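Local coordinates for putative lipoprotein (Bacteroides thetaiotaomicron, PDB 4Q1Z) that is of unknown function but, as a putative lipoprotein with two domains and a member of the DUF4876 family, is probably anchored to the cell envelope, at residues F110-Y115 with R380-V385; F127-Y132 with Q213-G218; I333-A338 with N373-F378; Q200-H205 with S219-E224. All blocks are in the same frame, centred on the assembly; numbering follows the deposited sequence.

Contact 1. Residues F110-Y115 with R380-V385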
loop_
_atom_site.group_PDB
_atom_site.type_symbol
_atom_site.label_atom_id
_atom_site.label_comp_id
_atom_site.label_asym_id
_atom_site.label_seq_id
_atom_site.Cartn_x
_atom_site.Cartn_y
_atom_site.Cartn_z
ATOM N N PHE A 110 0.138 2.001 0.618
ATOM C CA PHE A 110 0.391 3.407 0.260
ATOM C C PHE A 110 1.879 3.631 0.442
ATOM O O PHE A 110 2.364 3.592 1.576
ATOM C CB PHE A 110 -0.425 4.356 1.171
ATOM C CG PHE A 110 -1.868 4.590 0.767
ATOM C CD1 PHE A 110 -2.181 5.369 -0.350
ATOM C CD2 PHE A 110 -2.914 4.099 1.543
ATOM C CE1 PHE A 110 -3.516 5.596 -0.711
ATOM C CE2 PHE A 110 -4.243 4.323 1.179
ATOM C CZ PHE A 110 -4.538 5.066 0.053
ATOM N N LYS A 111 2.621 3.776 -0.648
ATOM C CA LYS A 111 4.087 3.932 -0.590
ATOM C C LYS A 111 4.521 5.413 -0.323
ATOM O O LYS A 111 5.448 5.682 0.451
ATOM C CB LYS A 111 4.691 3.413 -1.912
ATOM C CG LYS A 111 6.199 3.327 -1.940
ATOM C CD LYS A 111 6.667 2.759 -3.269
ATOM C CE LYS A 111 8.030 3.250 -3.662
ATOM N NZ LYS A 111 8.058 4.717 -3.839
ATOM N N GLU A 112 3.891 6.347 -1.040
ATOM C CA GLU A 112 4.182 7.769 -0.987
ATOM C C GLU A 112 2.896 8.508 -1.225
ATOM O O GLU A 112 2.121 8.087 -2.091
ATOM C CB GLU A 112 5.248 8.133 -2.048
ATOM C CG GLU A 112 5.649 9.607 -2.074
ATOM C CD GLU A 112 7.140 9.897 -2.051
ATOM O OE1 GLU A 112 7.944 8.946 -2.183
ATOM O OE2 GLU A 112 7.503 11.082 -1.871
ATOM N N ILE A 113 2.662 9.602 -0.447
ATOM C CA ILE A 113 1.480 10.468 -0.542
ATOM C C ILE A 113 1.900 11.955 -0.459
ATOM O O ILE A 113 2.654 12.343 0.443
ATOM C CB ILE A 113 0.397 10.117 0.555
ATOM C CG1 ILE A 113 -0.010 8.611 0.526
ATOM C CG2 ILE A 113 -0.834 11.036 0.429
ATOM C CD1 ILE A 113 -0.867 8.099 1.726
ATOM N N TYR A 114 1.393 12.785 -1.398
ATOM C CA TYR A 114 1.641 14.226 -1.406
ATOM C C TYR A 114 0.291 14.921 -1.497
ATOM O O TYR A 114 -0.447 14.675 -2.440
ATOM C CB TYR A 114 2.607 14.603 -2.524
ATOM C CG TYR A 114 2.754 16.089 -2.772
ATOM C CD1 TYR A 114 3.041 16.972 -1.727
ATOM C CD2 TYR A 114 2.689 16.605 -4.061
ATOM C CE1 TYR A 114 3.222 18.334 -1.962
ATOM C CE2 TYR A 114 2.851 17.962 -4.301
ATOM C CZ TYR A 114 3.102 18.825 -3.249
ATOM O OH TYR A 114 3.257 20.162 -3.505
ATOM N N TYR A 115 -0.063 15.734 -0.476
ATOM C CA TYR A 115 -1.403 16.340 -0.341
ATOM C C TYR A 115 -1.490 17.840 0.013
ATOM O O TYR A 115 -2.586 18.404 -0.093
ATOM C CB TYR A 115 -2.169 15.592 0.787
ATOM C CG TYR A 115 -1.495 15.617 2.153
ATOM C CD1 TYR A 115 -1.613 16.726 2.993
ATOM C CD2 TYR A 115 -0.788 14.512 2.630
ATOM C CE1 TYR A 115 -0.964 16.774 4.223
ATOM C CE2 TYR A 115 -0.163 14.535 3.877
ATOM C CZ TYR A 115 -0.265 15.668 4.678
ATOM O OH TYR A 115 0.330 15.723 5.918
ATOM N N ARG A 380 8.335 11.913 7.407
ATOM C CA ARG A 380 7.557 13.139 7.293
ATOM C C ARG A 380 8.343 14.303 6.712
ATOM O O ARG A 380 9.533 14.454 7.004
ATOM C CB ARG A 380 7.051 13.540 8.671
ATOM C CG ARG A 380 6.054 12.575 9.263
ATOM C CD ARG A 380 5.565 13.079 10.583
ATOM N NE ARG A 380 6.634 13.125 11.580
ATOM C CZ ARG A 380 6.949 12.120 12.390
ATOM N NH1 ARG A 380 6.289 10.965 12.318
ATOM N NH2 ARG A 380 7.919 12.261 13.281
ATOM N N GLY A 381 7.647 15.135 5.938
ATOM C CA GLY A 381 8.188 16.337 5.316
ATOM C C GLY A 381 9.291 16.115 4.302
ATOM O O GLY A 381 10.233 16.904 4.247
ATOM N N VAL A 382 9.181 15.042 3.499
ATOM C CA VAL A 382 10.132 14.709 2.428
ATOM C C VAL A 382 9.793 15.530 1.176
ATOM O O VAL A 382 8.656 15.975 1.025
ATOM C CB VAL A 382 10.157 13.186 2.087
ATOM C CG1 VAL A 382 10.606 12.351 3.267
ATOM C CG2 VAL A 382 8.813 12.691 1.556
ATOM N N VAL A 383 10.755 15.710 0.270
ATOM C CA VAL A 383 10.443 16.352 -1.000
ATOM C C VAL A 383 9.746 15.265 -1.825
ATOM O O VAL A 383 10.355 14.200 -1.998
ATOM C CB VAL A 383 11.667 16.968 -1.722
ATOM C CG1 VAL A 383 11.290 17.433 -3.126
ATOM C CG2 VAL A 383 12.252 18.123 -0.911
ATOM N N PRO A 384 8.475 15.480 -2.299
ATOM C CA PRO A 384 7.774 14.414 -3.045
ATOM C C PRO A 384 8.544 13.925 -4.253
ATOM O O PRO A 384 9.169 14.720 -4.959
ATOM C CB PRO A 384 6.459 15.080 -3.447
ATOM C CG PRO A 384 6.256 16.090 -2.390
ATOM C CD PRO A 384 7.604 16.660 -2.157
ATOM N N VAL A 385 8.575 12.591 -4.410
ATOM C CA VAL A 385 9.223 11.893 -5.527
ATOM C C VAL A 385 8.259 10.834 -6.031
ATOM O O VAL A 385 7.638 10.150 -5.221
ATOM C CB VAL A 385 10.618 11.291 -5.159
ATOM C CG1 VAL A 385 11.153 10.386 -6.269
ATOM C CG2 VAL A 385 11.639 12.391 -4.846
#

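Contact 2. Residues F127-Y132 with Q213-G218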
loop_
_atom_site.group_PDB
_atom_site.type_symbol
_atom_site.label_atom_id
_atom_site.label_comp_id
_atom_site.label_asym_id
_atom_site.label_seq_id
_atom_site.Cartn_x
_atom_site.Cartn_y
_atom_site.Cartn_z
ATOM N N PHE A 127 -2.986 23.623 -5.378
ATOM C CA PHE A 127 -3.407 22.432 -4.644
ATOM C C PHE A 127 -3.675 21.249 -5.609
ATOM O O PHE A 127 -4.251 20.238 -5.182
ATOM C CB PHE A 127 -4.675 22.740 -3.781
ATOM C CG PHE A 127 -5.849 23.313 -4.546
ATOM C CD1 PHE A 127 -6.513 22.556 -5.512
ATOM C CD2 PHE A 127 -6.242 24.631 -4.358
ATOM C CE1 PHE A 127 -7.544 23.108 -6.268
ATOM C CE2 PHE A 127 -7.264 25.187 -5.129
ATOM C CZ PHE A 127 -7.912 24.421 -6.068
ATOM N N ARG A 128 -3.304 21.381 -6.913
ATOM C CA ARG A 128 -3.641 20.324 -7.898
ATOM C C ARG A 128 -2.516 19.307 -8.146
ATOM O O ARG A 128 -2.700 18.397 -8.956
ATOM C CB ARG A 128 -4.097 20.916 -9.226
ATOM C CG ARG A 128 -4.928 22.162 -9.076
ATOM C CD ARG A 128 -5.378 22.742 -10.389
ATOM N NE ARG A 128 -6.363 23.798 -10.149
ATOM C CZ ARG A 128 -7.658 23.567 -9.983
ATOM N NH1 ARG A 128 -8.140 22.340 -10.121
ATOM N NH2 ARG A 128 -8.488 24.566 -9.713
ATOM N N ASP A 129 -1.391 19.417 -7.416
ATOM C CA ASP A 129 -0.265 18.489 -7.572
ATOM C C ASP A 129 -0.414 17.194 -6.691
ATOM O O ASP A 129 0.457 16.327 -6.747
ATOM C CB ASP A 129 1.086 19.204 -7.316
ATOM C CG ASP A 129 1.175 20.063 -6.066
ATOM O OD1 ASP A 129 0.227 20.020 -5.233
ATOM O OD2 ASP A 129 2.228 20.708 -5.867
ATOM N N GLN A 130 -1.534 17.053 -5.946
ATOM C CA GLN A 130 -1.832 15.901 -5.075
ATOM C C GLN A 130 -1.690 14.545 -5.804
ATOM O O GLN A 130 -2.169 14.403 -6.929
ATOM C CB GLN A 130 -3.263 15.993 -4.497
ATOM C CG GLN A 130 -3.492 17.152 -3.540
ATOM C CD GLN A 130 -4.819 17.059 -2.799
ATOM O OE1 GLN A 130 -5.871 16.702 -3.353
ATOM N NE2 GLN A 130 -4.803 17.437 -1.528
ATOM N N PHE A 131 -1.050 13.561 -5.163
ATOM C CA PHE A 131 -0.892 12.215 -5.707
ATOM C C PHE A 131 -0.733 11.188 -4.566
ATOM O O PHE A 131 -0.355 11.534 -3.440
ATOM C CB PHE A 131 0.259 12.112 -6.743
ATOM C CG PHE A 131 1.660 11.984 -6.186
ATOM C CD1 PHE A 131 2.208 10.731 -5.915
ATOM C CD2 PHE A 131 2.426 13.116 -5.914
ATOM C CE1 PHE A 131 3.507 10.610 -5.399
ATOM C CE2 PHE A 131 3.728 12.995 -5.412
ATOM C CZ PHE A 131 4.264 11.740 -5.174
ATOM N N TYR A 132 -1.039 9.919 -4.894
ATOM C CA TYR A 132 -1.073 8.718 -4.053
ATOM C C TYR A 132 -0.400 7.610 -4.806
ATOM O O TYR A 132 -0.842 7.278 -5.901
ATOM C CB TYR A 132 -2.556 8.319 -3.751
ATOM C CG TYR A 132 -3.419 9.487 -3.328
ATOM C CD1 TYR A 132 -4.102 10.254 -4.273
ATOM C CD2 TYR A 132 -3.485 9.881 -1.996
ATOM C CE1 TYR A 132 -4.839 11.371 -3.900
ATOM C CE2 TYR A 132 -4.209 11.007 -1.614
ATOM C CZ TYR A 132 -4.903 11.737 -2.566
ATOM O OH TYR A 132 -5.656 12.825 -2.192
ATOM N N GLN A 213 7.286 25.633 -9.382
ATOM C CA GLN A 213 7.875 25.253 -8.085
ATOM C C GLN A 213 7.202 24.007 -7.492
ATOM O O GLN A 213 7.485 23.636 -6.344
ATOM C CB GLN A 213 7.800 26.424 -7.082
ATOM C CG GLN A 213 8.740 27.609 -7.389
ATOM C CD GLN A 213 8.280 28.476 -8.532
ATOM O OE1 GLN A 213 7.116 28.873 -8.629
ATOM N NE2 GLN A 213 9.189 28.781 -9.430
ATOM N N SER A 214 6.328 23.335 -8.266
ATOM C CA SER A 214 5.706 22.088 -7.803
ATOM C C SER A 214 6.795 21.014 -7.782
ATOM O O SER A 214 7.667 21.047 -8.653
ATOM C CB SER A 214 4.544 21.688 -8.702
ATOM O OG SER A 214 3.949 20.495 -8.227
ATOM N N PRO A 215 6.830 20.103 -6.788
ATOM C CA PRO A 215 7.931 19.126 -6.737
ATOM C C PRO A 215 7.903 18.038 -7.817
ATOM O O PRO A 215 8.926 17.379 -8.026
ATOM C CB PRO A 215 7.757 18.488 -5.359
ATOM C CG PRO A 215 6.316 18.628 -5.059
ATOM C CD PRO A 215 5.913 19.940 -5.636
ATOM N N ILE A 216 6.750 17.823 -8.478
ATOM C CA ILE A 216 6.597 16.737 -9.456
ATOM C C ILE A 216 5.931 17.174 -10.777
ATOM O O ILE A 216 5.283 18.225 -10.864
ATOM C CB ILE A 216 5.751 15.568 -8.824
ATOM C CG1 ILE A 216 4.482 16.108 -8.104
ATOM C CG2 ILE A 216 6.588 14.704 -7.879
ATOM C CD1 ILE A 216 3.269 15.556 -8.521
ATOM N N ASP A 217 6.091 16.294 -11.793
ATOM C CA ASP A 217 5.428 16.273 -13.096
ATOM C C ASP A 217 4.505 15.068 -12.993
ATOM O O ASP A 217 4.996 13.940 -12.977
ATOM C CB ASP A 217 6.453 16.174 -14.270
ATOM C CG ASP A 217 5.898 15.828 -15.655
ATOM O OD1 ASP A 217 4.670 15.714 -15.794
ATOM O OD2 ASP A 217 6.701 15.610 -16.579
ATOM N N GLY A 218 3.203 15.297 -12.835
ATOM C CA GLY A 218 2.251 14.201 -12.660
ATOM C C GLY A 218 1.714 13.576 -13.932
ATOM O O GLY A 218 0.793 12.757 -13.866
#

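Contact 3. Residues I333-A338 with N373-F378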
loop_
_atom_site.group_PDB
_atom_site.type_symbol
_atom_site.label_atom_id
_atom_site.label_comp_id
_atom_site.label_asym_id
_atom_site.label_seq_id
_atom_site.Cartn_x
_atom_site.Cartn_y
_atom_site.Cartn_z
ATOM N N ILE A 333 -0.850 8.853 13.641
ATOM C CA ILE A 333 -1.002 10.070 12.841
ATOM C C ILE A 333 0.328 10.424 12.194
ATOM O O ILE A 333 1.382 10.294 12.833
ATOM C CB ILE A 333 -1.511 11.269 13.703
ATOM C CG1 ILE A 333 -0.623 11.547 14.960
ATOM C CG2 ILE A 333 -2.974 11.130 14.066
ATOM C CD1 ILE A 333 -0.382 13.082 15.302
ATOM N N THR A 334 0.275 10.914 10.957
ATOM C CA THR A 334 1.438 11.401 10.179
ATOM C C THR A 334 1.105 12.829 9.761
ATOM O O THR A 334 -0.051 13.224 9.882
ATOM C CB THR A 334 1.835 10.459 9.026
ATOM O OG1 THR A 334 3.122 10.846 8.544
ATOM C CG2 THR A 334 0.826 10.431 7.901
ATOM N N TRP A 335 2.099 13.628 9.370
ATOM C CA TRP A 335 1.891 15.054 9.055
ATOM C C TRP A 335 3.102 15.632 8.347
ATOM O O TRP A 335 4.133 14.969 8.251
ATOM C CB TRP A 335 1.619 15.873 10.367
ATOM C CG TRP A 335 2.789 15.906 11.322
ATOM C CD1 TRP A 335 3.820 16.803 11.325
ATOM C CD2 TRP A 335 3.108 14.924 12.326
ATOM N NE1 TRP A 335 4.757 16.451 12.274
ATOM C CE2 TRP A 335 4.345 15.304 12.908
ATOM C CE3 TRP A 335 2.469 13.761 12.793
ATOM C CZ2 TRP A 335 4.936 14.582 13.965
ATOM C CZ3 TRP A 335 3.072 13.024 13.810
ATOM C CH2 TRP A 335 4.278 13.448 14.403
ATOM N N VAL A 336 2.978 16.887 7.874
ATOM C CA VAL A 336 4.057 17.650 7.248
ATOM C C VAL A 336 4.130 18.995 7.981
ATOM O O VAL A 336 5.075 19.762 7.794
ATOM C CB VAL A 336 3.980 17.794 5.709
ATOM C CG1 VAL A 336 4.130 16.448 5.035
ATOM C CG2 VAL A 336 2.716 18.517 5.260
ATOM N N GLY A 337 3.137 19.238 8.831
ATOM C CA GLY A 337 3.080 20.386 9.725
ATOM C C GLY A 337 2.739 21.725 9.141
ATOM O O GLY A 337 2.677 22.700 9.875
ATOM N N ALA A 338 2.514 21.791 7.843
ATOM C CA ALA A 338 2.144 23.042 7.183
ATOM C C ALA A 338 1.391 22.788 5.902
ATOM O O ALA A 338 1.519 21.716 5.314
ATOM C CB ALA A 338 3.388 23.863 6.886
ATOM N N ASN A 373 0.616 1.934 11.852
ATOM C CA ASN A 373 0.920 3.116 12.660
ATOM C C ASN A 373 1.693 4.077 11.798
ATOM O O ASN A 373 2.859 3.838 11.509
ATOM C CB ASN A 373 1.697 2.744 13.926
ATOM C CG ASN A 373 1.634 3.791 15.003
ATOM O OD1 ASN A 373 1.746 5.002 14.759
ATOM N ND2 ASN A 373 1.461 3.338 16.232
ATOM N N SER A 374 1.037 5.148 11.358
ATOM C CA SER A 374 1.607 6.136 10.444
ATOM C C SER A 374 2.633 7.024 11.119
ATOM O O SER A 374 3.507 7.549 10.422
ATOM C CB SER A 374 0.509 6.973 9.789
ATOM O OG SER A 374 -0.059 6.219 8.729
ATOM N N THR A 375 2.575 7.161 12.462
ATOM C CA THR A 375 3.594 7.923 13.208
ATOM C C THR A 375 4.967 7.235 13.036
ATOM O O THR A 375 5.990 7.909 12.920
ATOM C CB THR A 375 3.218 8.066 14.693
ATOM O OG1 THR A 375 1.833 8.424 14.832
ATOM C CG2 THR A 375 4.093 9.077 15.418
ATOM N N ASP A 376 4.943 5.900 12.932
ATOM C CA ASP A 376 6.103 5.032 12.848
ATOM C C ASP A 376 6.489 4.603 11.428
ATOM O O ASP A 376 7.682 4.394 11.169
ATOM C CB ASP A 376 5.849 3.753 13.686
ATOM C CG ASP A 376 5.471 3.922 15.161
ATOM O OD1 ASP A 376 5.658 5.047 15.711
ATOM O OD2 ASP A 376 5.033 2.917 15.783
ATOM N N ASP A 377 5.511 4.409 10.536
ATOM C CA ASP A 377 5.769 3.869 9.195
ATOM C C ASP A 377 6.159 4.907 8.134
ATOM O O ASP A 377 6.681 4.517 7.085
ATOM C CB ASP A 377 4.533 3.089 8.696
ATOM C CG ASP A 377 4.070 1.948 9.591
ATOM O OD1 ASP A 377 4.849 1.529 10.480
ATOM O OD2 ASP A 377 2.918 1.506 9.431
ATOM N N PHE A 378 5.925 6.202 8.387
ATOM C CA PHE A 378 6.211 7.215 7.387
ATOM C C PHE A 378 7.270 8.229 7.769
ATOM O O PHE A 378 7.246 8.781 8.870
ATOM C CB PHE A 378 4.929 7.988 7.035
ATOM C CG PHE A 378 3.977 7.190 6.180
ATOM C CD1 PHE A 378 3.075 6.303 6.756
ATOM C CD2 PHE A 378 3.993 7.313 4.797
ATOM C CE1 PHE A 378 2.238 5.525 5.962
ATOM C CE2 PHE A 378 3.126 6.561 4.003
ATOM C CZ PHE A 378 2.256 5.670 4.590
HETATM O O HOH W 1 4.954 9.828 10.112
#

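Contact 4. Residues Q200-H205 with S219-E224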
loop_
_atom_site.group_PDB
_atom_site.type_symbol
_atom_site.label_atom_id
_atom_site.label_comp_id
_atom_site.label_asym_id
_atom_site.label_seq_id
_atom_site.Cartn_x
_atom_site.Cartn_y
_atom_site.Cartn_z
ATOM N N GLN A 200 -4.575 13.731 -8.604
ATOM C CA GLN A 200 -5.823 14.501 -8.633
ATOM C C GLN A 200 -6.017 14.987 -10.080
ATOM O O GLN A 200 -7.088 14.829 -10.656
ATOM C CB GLN A 200 -5.748 15.690 -7.642
ATOM C CG GLN A 200 -6.905 16.659 -7.764
ATOM C CD GLN A 200 -6.599 18.052 -7.272
ATOM O OE1 GLN A 200 -6.660 19.017 -8.037
ATOM N NE2 GLN A 200 -6.356 18.210 -5.975
ATOM N N PHE A 201 -4.925 15.529 -10.664
ATOM C CA PHE A 201 -4.813 16.092 -12.004
ATOM C C PHE A 201 -3.499 15.605 -12.580
ATOM O O PHE A 201 -2.445 16.119 -12.215
ATOM C CB PHE A 201 -4.895 17.635 -11.900
ATOM C CG PHE A 201 -4.633 18.464 -13.141
ATOM C CD1 PHE A 201 -5.275 18.175 -14.337
ATOM C CD2 PHE A 201 -3.824 19.594 -13.080
ATOM C CE1 PHE A 201 -5.040 18.953 -15.472
ATOM C CE2 PHE A 201 -3.601 20.376 -14.207
ATOM C CZ PHE A 201 -4.229 20.067 -15.391
ATOM N N ALA A 202 -3.535 14.549 -13.397
ATOM C CA ALA A 202 -2.291 13.946 -13.903
ATOM C C ALA A 202 -1.663 14.768 -15.050
ATOM O O ALA A 202 -1.644 14.320 -16.194
ATOM C CB ALA A 202 -2.531 12.504 -14.326
ATOM N N ALA A 203 -1.092 15.944 -14.714
ATOM C CA ALA A 203 -0.453 16.823 -15.691
ATOM C C ALA A 203 0.940 17.294 -15.254
ATOM O O ALA A 203 1.332 17.115 -14.096
ATOM C CB ALA A 203 -1.337 18.038 -15.954
ATOM N N ASN A 204 1.677 17.936 -16.182
ATOM C CA ASN A 204 2.967 18.517 -15.848
ATOM C C ASN A 204 2.752 19.809 -15.061
ATOM O O ASN A 204 2.611 20.890 -15.635
ATOM C CB ASN A 204 3.837 18.761 -17.070
ATOM C CG ASN A 204 5.227 19.173 -16.666
ATOM O OD1 ASN A 204 5.568 19.212 -15.465
ATOM N ND2 ASN A 204 6.059 19.479 -17.654
ATOM N N HIS A 205 2.731 19.681 -13.739
ATOM C CA HIS A 205 2.510 20.787 -12.802
ATOM C C HIS A 205 3.609 21.840 -12.874
ATOM O O HIS A 205 3.388 22.966 -12.437
ATOM C CB HIS A 205 2.425 20.252 -11.364
ATOM C CG HIS A 205 1.405 19.177 -11.189
ATOM N ND1 HIS A 205 0.073 19.380 -11.525
ATOM C CD2 HIS A 205 1.549 17.926 -10.696
ATOM C CE1 HIS A 205 -0.541 18.245 -11.246
ATOM N NE2 HIS A 205 0.304 17.340 -10.741
ATOM N N SER A 219 2.300 13.921 -15.099
ATOM C CA SER A 219 1.808 13.452 -16.403
ATOM C C SER A 219 1.916 11.940 -16.600
ATOM O O SER A 219 1.035 11.386 -17.259
ATOM C CB SER A 219 2.473 14.192 -17.569
ATOM O OG SER A 219 3.880 14.010 -17.617
ATOM N N SER A 220 2.953 11.271 -16.026
ATOM C CA SER A 220 3.163 9.820 -16.206
ATOM C C SER A 220 2.395 8.962 -15.190
ATOM O O SER A 220 2.582 7.740 -15.169
ATOM C CB SER A 220 4.645 9.461 -16.178
ATOM O OG SER A 220 5.195 9.730 -14.900
ATOM N N SER A 221 1.507 9.576 -14.386
ATOM C CA SER A 221 0.639 8.854 -13.438
ATOM C C SER A 221 -0.191 7.854 -14.214
ATOM O O SER A 221 -0.658 8.182 -15.300
ATOM C CB SER A 221 -0.284 9.825 -12.697
ATOM O OG SER A 221 0.404 10.748 -11.868
ATOM N N GLU A 222 -0.352 6.636 -13.687
ATOM C CA GLU A 222 -1.151 5.577 -14.317
ATOM C C GLU A 222 -2.617 5.982 -14.349
ATOM O O GLU A 222 -3.281 5.859 -15.380
ATOM C CB GLU A 222 -0.980 4.252 -13.542
ATOM C CG GLU A 222 0.364 3.560 -13.743
ATOM C CD GLU A 222 1.559 4.201 -13.071
ATOM O OE1 GLU A 222 1.419 4.708 -11.935
ATOM O OE2 GLU A 222 2.652 4.161 -13.673
ATOM N N PHE A 223 -3.104 6.504 -13.217
ATOM C CA PHE A 223 -4.490 6.921 -13.026
ATOM C C PHE A 223 -4.613 8.367 -12.562
ATOM O O PHE A 223 -3.637 8.982 -12.130
ATOM C CB PHE A 223 -5.210 5.987 -12.026
ATOM C CG PHE A 223 -5.658 4.697 -12.661
ATOM C CD1 PHE A 223 -4.776 3.636 -12.810
ATOM C CD2 PHE A 223 -6.931 4.579 -13.202
ATOM C CE1 PHE A 223 -5.170 2.467 -13.463
ATOM C CE2 PHE A 223 -7.315 3.424 -13.872
ATOM C CZ PHE A 223 -6.442 2.366 -13.982
ATOM N N GLU A 224 -5.827 8.916 -12.700
ATOM C CA GLU A 224 -6.188 10.246 -12.247
ATOM C C GLU A 224 -7.638 10.286 -11.843
ATOM O O GLU A 224 -8.424 9.496 -12.331
ATOM C CB GLU A 224 -5.885 11.320 -13.284
ATOM C CG GLU A 224 -6.689 11.239 -14.563
ATOM C CD GLU A 224 -6.553 12.470 -15.422
ATOM O OE1 GLU A 224 -5.990 13.477 -14.939
ATOM O OE2 GLU A 224 -6.994 12.424 -16.590
HETATM O O HOH W 2 -1.575 12.230 -17.797
#

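Contact 1. Residues F110-Y115 with R380-V385
Glu112 and Tyr114 both hold CG anti to the backbone N (chi1 -179° and 170°), and both residues set out toward 380-385 from the backbone. The Glu112 chain then bends at chi2 and brings its carboxylate to the backbone of Val385. Val385 N donates to Glu112 OE2 at 3.1 Å in a nearly straight bond. The N-H comes from above the carboxylate plane, 61° out of it. Arg388 forms a salt bridge with the same OE2 and also binds Val383 O, so one guanidinium ties the acid to the loop. Next to this polar grip, Pro384 lies over a face of the Tyr114 ring. Pro384 CG is 3.6 Å from the centroid of the Tyr114 ring, a CH-pi contact displaced toward the rim near Tyr114 CD1. The Tyr114 hydroxyl is bonded to Asp129. Val382 adds a light touch, with CG2 4.0 Å from Glu112 OE2. Strand 108-114 runs between strands 131-136 and 344-347, with a classic beta bulge at Lys111 and Glu112. Strand 378-382 flanks 344-347 at the sheet edge. The chain turns a corner at Gly381; beyond it Pro384 packs on Tyr114 of strand 108-114, while Val385 gives its backbone N-H to Glu112.

Contact 2. Residues F127-Y132 with Q213-G218
Asp129 and Ser214 meet through their side chains at the tight end of this contact. Ser214 OG donates to Asp129 OD2 at 2.9 Å, meeting the anti lone pair of OD2, away from the other carboxylate oxygen. Ser214 holds OG anti to its own backbone N (chi1 -179°), which turns the hydroxyl to the aspartate. Ser214 OG also lies 3.3 Å from Asp129 CB. The second close point is the tip of Ile216. Ile216 CD1 sits 3.4 Å from Asp129 O and 3.7 Å from Phe131 CD2. That carbonyl oxygen also lies in plane at the edge of the Phe131 ring, so methyl, ring and carbonyl gather at one spot. The rest is looser. Ile216 CG2 stays 4.1 Å from Phe131 CE2. Pro215, which is partly exposed, brings CD to 3.8 Å from Asp129 OD2 and crosses the aspartate at about a right angle. Tyr114 and Ser118 bond to OD2 as well. An alanine in place of Asp129 would probably leave the hydroxyls of Ser214, Tyr114 and Ser118 without their shared acceptor and let the 213-218 loop shift from the start of strand 131-136. Three hydroxyls on one buried oxygen are consistent with a charged carboxylate, stabilised by neutral donors and joining this loop to two neighbouring strands.

Contact 3. Residues I333-A338 with N373-F378
Trp335 and Thr375 touch lightly at one end of the indole, where Thr375 CG2 comes obliquely to 4.4 Å from Trp335 CZ3. Gly337 N, from the same loop as the tryptophan, lies in plane at the ring edge. Arg380 makes a cation-pi contact with the indole. The Phe378 side chain packs on Val311, Ile345 and Arg347. Phe378 CB lies 3.7 Å from Thr334 OG1.

A direct hydrogen bond runs from Thr375 OG1 to Ile333 O, 2.8 Å long. The donor is tilted 24° from the carbonyl plane. Thr375 keeps OG1 anti to its carbonyl carbon, beside the backbone N (chi1 -45°), which places OG1 at Ile333 O. The side chains of Ile333 and Thr375 lie side by side and point the same way. Next along the loop, Thr334 CB lies 3.8 Å from Ser374 CB, while the Ser374 hydroxyl bonds to Asp330.

One water finishes the join. It accepts from Thr334 OG1 at 2.6 Å and donates to Ser374 O at 2.7 Å and to Phe378 O at 2.8 Å. Asn373 is the N-cap of helix 374-377, and its OD1 takes a weak bond from Thr375 N.

The chemistry is thus mostly that of hydroxyls and backbone carbonyls. A threonine from each segment supplies a donor, one directly and one through water. Together they fix the short helix to the loop that precedes strand 344-347, without a salt bridge between the two segments.

Contact 4. Residues Q200-H205 with S219-E224
Ala202 and Glu224 form the centre of the first shell. Ala202 N donates to Glu224 OE1 at 3.1 Å with an N-H...O angle of 159°. It arrives on the anti side of the oxygen, 25° out of the carboxylate plane. Glu224 CG lies between the backbone N and the carbonyl carbon (chi1 65°), and the chain, extended beyond CG, carries OE1 to Ala202 N. Ala202 CB packs on Glu224 CB at 3.7 Å and on Ser221 CB at 3.9 Å. At the carbonyl of Ala202, Ser219 CA makes a nearly straight CA-H...O contact, 3.6 Å from Ala202 O. A water donates to both Ala202 O and Ser219 O.

The second shell sets these groups. Ala202 centres an inverse gamma turn, closed by Ala203 N to Phe201 O at 2.8 Å. Ala203 CB lies over a face of the Phe201 ring, and Ala203 O over the centre of the His205 ring. Glu224 OE2 accepts from Gln235 N. An alanine in place of Glu224 would probably leave the N-H groups of Ala202 and Gln235 without their acceptors and free the turn to move. Ser221 OG is bonded to Ser199 and Gly218, and Ser219 OG to Asp217.

The 200-205 segment follows directly on strand 195-199. Strand 223-224 lies parallel to that strand, through backbone bonds of Phe223 to Ile197 and Ser199, and has strand 238-245 on its other side.

Contacts 2, 3 and 4 are buried; contact 1 is partly buried, with Val383 exposed. Contacts 1, 2 and 4 all reach the large mixed sheet. Contacts 1 and 2 hold neighbouring strands of it, 108-114 and 131-136, and meet where Pro384 packs on Pro215. Contact 4 is joined to contact 2 by the backbone of Gln130 and Gln200. Contact 3 lies about 24 Å from contact 4 between centres and connects to contact 1 where helix 374-377 runs into strand 378-382. Carboxylates carry the sheet contacts: one shared by a backbone N-H and an arginine in contact 1, one with hydroxyls in contact 2, one with backbone N-H groups in contact 4. Contact 3 relies on threonines and water.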